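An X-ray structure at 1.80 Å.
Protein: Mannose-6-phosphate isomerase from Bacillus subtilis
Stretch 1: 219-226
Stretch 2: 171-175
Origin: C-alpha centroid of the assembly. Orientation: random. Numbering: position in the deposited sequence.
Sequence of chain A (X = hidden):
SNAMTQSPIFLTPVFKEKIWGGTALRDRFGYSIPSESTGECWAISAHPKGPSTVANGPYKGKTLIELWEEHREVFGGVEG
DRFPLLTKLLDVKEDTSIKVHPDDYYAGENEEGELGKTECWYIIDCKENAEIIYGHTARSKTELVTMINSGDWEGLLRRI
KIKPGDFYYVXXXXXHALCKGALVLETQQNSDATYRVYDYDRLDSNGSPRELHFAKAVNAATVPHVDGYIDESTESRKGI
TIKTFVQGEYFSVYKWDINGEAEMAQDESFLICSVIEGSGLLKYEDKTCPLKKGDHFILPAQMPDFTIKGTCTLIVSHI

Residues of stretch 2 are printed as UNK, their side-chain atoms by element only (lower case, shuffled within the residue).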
# COMPACT_ATOMS: atom_id res chain seq x y z
N ASN A 219 5.59 8.53 21.48
CA ASN A 219 4.28 9.15 21.72
C ASN A 219 3.18 8.49 20.88
O ASN A 219 2.07 8.29 21.35
CB ASN A 219 4.34 10.63 21.39
CG ASN A 219 4.80 11.48 22.55
OD1 ASN A 219 4.06 11.69 23.52
ND2 ASN A 219 6.03 11.96 22.48
N ALA A 220 3.50 8.14 19.64
CA ALA A 220 2.48 7.55 18.76
C ALA A 220 2.27 6.06 18.94
O ALA A 220 1.23 5.52 18.54
CB ALA A 220 2.83 7.83 17.30
N ALA A 221 3.25 5.41 19.53
CA ALA A 221 3.21 3.97 19.70
C ALA A 221 2.23 3.46 20.72
O ALA A 221 2.09 4.02 21.81
CB ALA A 221 4.63 3.44 20.03
N THR A 222 1.55 2.38 20.36
CA THR A 222 0.59 1.74 21.24
C THR A 222 1.37 0.83 22.19
O THR A 222 2.11 -0.04 21.74
CB THR A 222 -0.34 0.87 20.44
OG1 THR A 222 -1.02 1.69 19.50
CG2 THR A 222 -1.34 0.16 21.35
N VAL A 223 1.19 1.03 23.48
CA VAL A 223 1.88 0.22 24.48
C VAL A 223 0.89 -0.15 25.58
O VAL A 223 0.23 0.72 26.13
CB VAL A 223 3.03 1.01 25.12
CG1 VAL A 223 3.75 0.14 26.15
CG2 VAL A 223 3.99 1.52 24.04
N PRO A 224 0.75 -1.45 25.90
CA PRO A 224 1.47 -2.58 25.29
C PRO A 224 0.90 -2.90 23.92
O PRO A 224 -0.15 -2.40 23.54
CB PRO A 224 1.22 -3.71 26.27
CG PRO A 224 -0.17 -3.44 26.73
CD PRO A 224 -0.11 -1.93 27.00
N HIS A 225 1.61 -3.74 23.18
CA HIS A 225 1.14 -4.15 21.87
C HIS A 225 0.19 -5.30 22.06
O HIS A 225 0.45 -6.21 22.85
CB HIS A 225 2.29 -4.65 20.99
CG HIS A 225 1.82 -5.26 19.71
ND1 HIS A 225 1.45 -4.50 18.62
CD2 HIS A 225 1.58 -6.55 19.37
CE1 HIS A 225 1.01 -5.30 17.66
NE2 HIS A 225 1.08 -6.55 18.09
N VAL A 226 -0.91 -5.27 21.32
CA VAL A 226 -1.88 -6.35 21.33
C VAL A 226 -2.15 -6.66 19.85
O VAL A 226 -2.46 -5.75 19.08
CB VAL A 226 -3.20 -5.92 22.03
CG1 VAL A 226 -4.23 -7.04 21.96
CG2 VAL A 226 -2.91 -5.56 23.49
N UNK A 171 -2.41 -1.47 12.01
CA UNK A 171 -3.07 -0.29 12.57
C UNK A 171 -2.03 0.78 12.89
O UNK A 171 -0.91 0.45 13.26
c UNK A 171 -2.70 -2.67 12.80
c UNK A 171 -3.94 -2.28 13.55
c UNK A 171 -3.72 -0.82 13.84
N UNK A 172 -2.40 2.05 12.75
CA UNK A 172 -1.46 3.11 13.10
C UNK A 172 -1.16 2.86 14.59
O UNK A 172 -2.03 2.34 15.33
o UNK A 172 -3.30 4.58 13.65
c UNK A 172 -2.10 4.47 12.90
N UNK A 173 0.05 3.21 15.01
CA UNK A 173 0.46 3.00 16.40
C UNK A 173 1.25 1.70 16.54
O UNK A 173 1.80 1.40 17.60
N UNK A 174 1.29 0.91 15.47
CA UNK A 174 2.00 -0.38 15.51
C UNK A 174 3.47 -0.22 15.17
O UNK A 174 3.80 0.34 14.13
c UNK A 174 1.39 -1.39 14.50
o UNK A 174 -0.00 -1.55 14.76
c UNK A 174 2.08 -2.75 14.59
N UNK A 175 4.35 -0.71 16.05
CA UNK A 175 5.78 -0.65 15.79
C UNK A 175 6.02 -1.76 14.78
O UNK A 175 5.60 -2.90 14.99
c UNK A 175 8.41 0.73 16.70
c UNK A 175 8.74 -1.24 18.22
c UNK A 175 6.57 -0.92 17.07
c UNK A 175 8.08 -0.73 16.94
O HOH W 1 -2.26 0.56 17.49
O HOH W 2 3.38 -0.17 19.23
O HOH W 3 3.40 -2.35 18.17

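Position 171 carries three side-chain carbons and no heteroatom, and the chain of carbons closes onto the backbone N to form a five-membered ring. Its CA-to-CB bond points toward stretch 1, yet the side chain makes no contact with it. A ring that includes the backbone nitrogen identifies Pro-171. It opens a type II beta turn that runs through position 174.

Position 172 has one carbon followed by one oxygen, unbranched. Its CA-to-CB bond points sideways to stretch 1, and the side chain stays out of contact, so the approach is made by the backbone, whose O is 4.3 Å from Thr-222 OG1. One carbon bearing a single oxygen is a serine, Ser-172, with chi1 in the p well. A water closes the remaining gap: it donates to Ser-172 O at 2.8 Å and lies 2.6 Å from Thr-222 OG1.

Position 173 has no side-chain atoms, and its backbone is packed tightly against stretch 1. Its CA is 4.4 Å from the CA of Ala-221 and 3.4 Å from Ala-220 O. An ideal CB built here would fall 2.5 Å from Thr-222 OG1, a clash, and at phi 96° and psi -8° it would also be jammed against the carbonyl O of Ser-172. The bare backbone is therefore Gly-173, which meets the conformational demand of the turn and leaves room for Thr-222 OG1.

Position 174 shows a carbon that branches into one oxygen and one carbon. Its CA-to-CB bond points away from stretch 1, but the methyl branch still comes within 4.1 Å of His-225 CE1. The fork of oxygen and carbon marks Thr-174, with chi1 at -56°. Its OG1 donates to Pro-171 O at 2.7 Å, and its N donates to the same oxygen at 3.2 Å, so the hydroxyl reinforces the backbone bond that closes the turn. Thr-174 CG2 meets the His-225 ring obliquely.

Position 175 holds four carbons, forked at the second, with no heteroatom. The side chain makes no contact with stretch 1. Branching one carbon beyond CB gives Leu-175, with chi1 in t and chi2 in p. Its backbone reaches across through solvent: a water accepts from Leu-175 N at 2.8 Å and lies 2.9 Å from His-225 ND1.

The contact is chiefly a backbone one, centred on Gly-173. As the chain of stretch 1 leaves its helix at Ala-221, Thr-222 N donates to Gly-173 O at 2.9 Å with a nearly linear angle of 173°. On the same glycine, CA-H...O contacts join Gly-173 CA to Ala-220 O at 3.4 Å and Ala-221 CA to Gly-173 O at 3.6 Å. A further water donates to both Gly-173 O and Thr-222 O, each at 2.8 Å, extending the polar link. Only 197 Å² is buried in total, and the glycine contributes the largest share.

Stretch 2 171-175: PSGTL
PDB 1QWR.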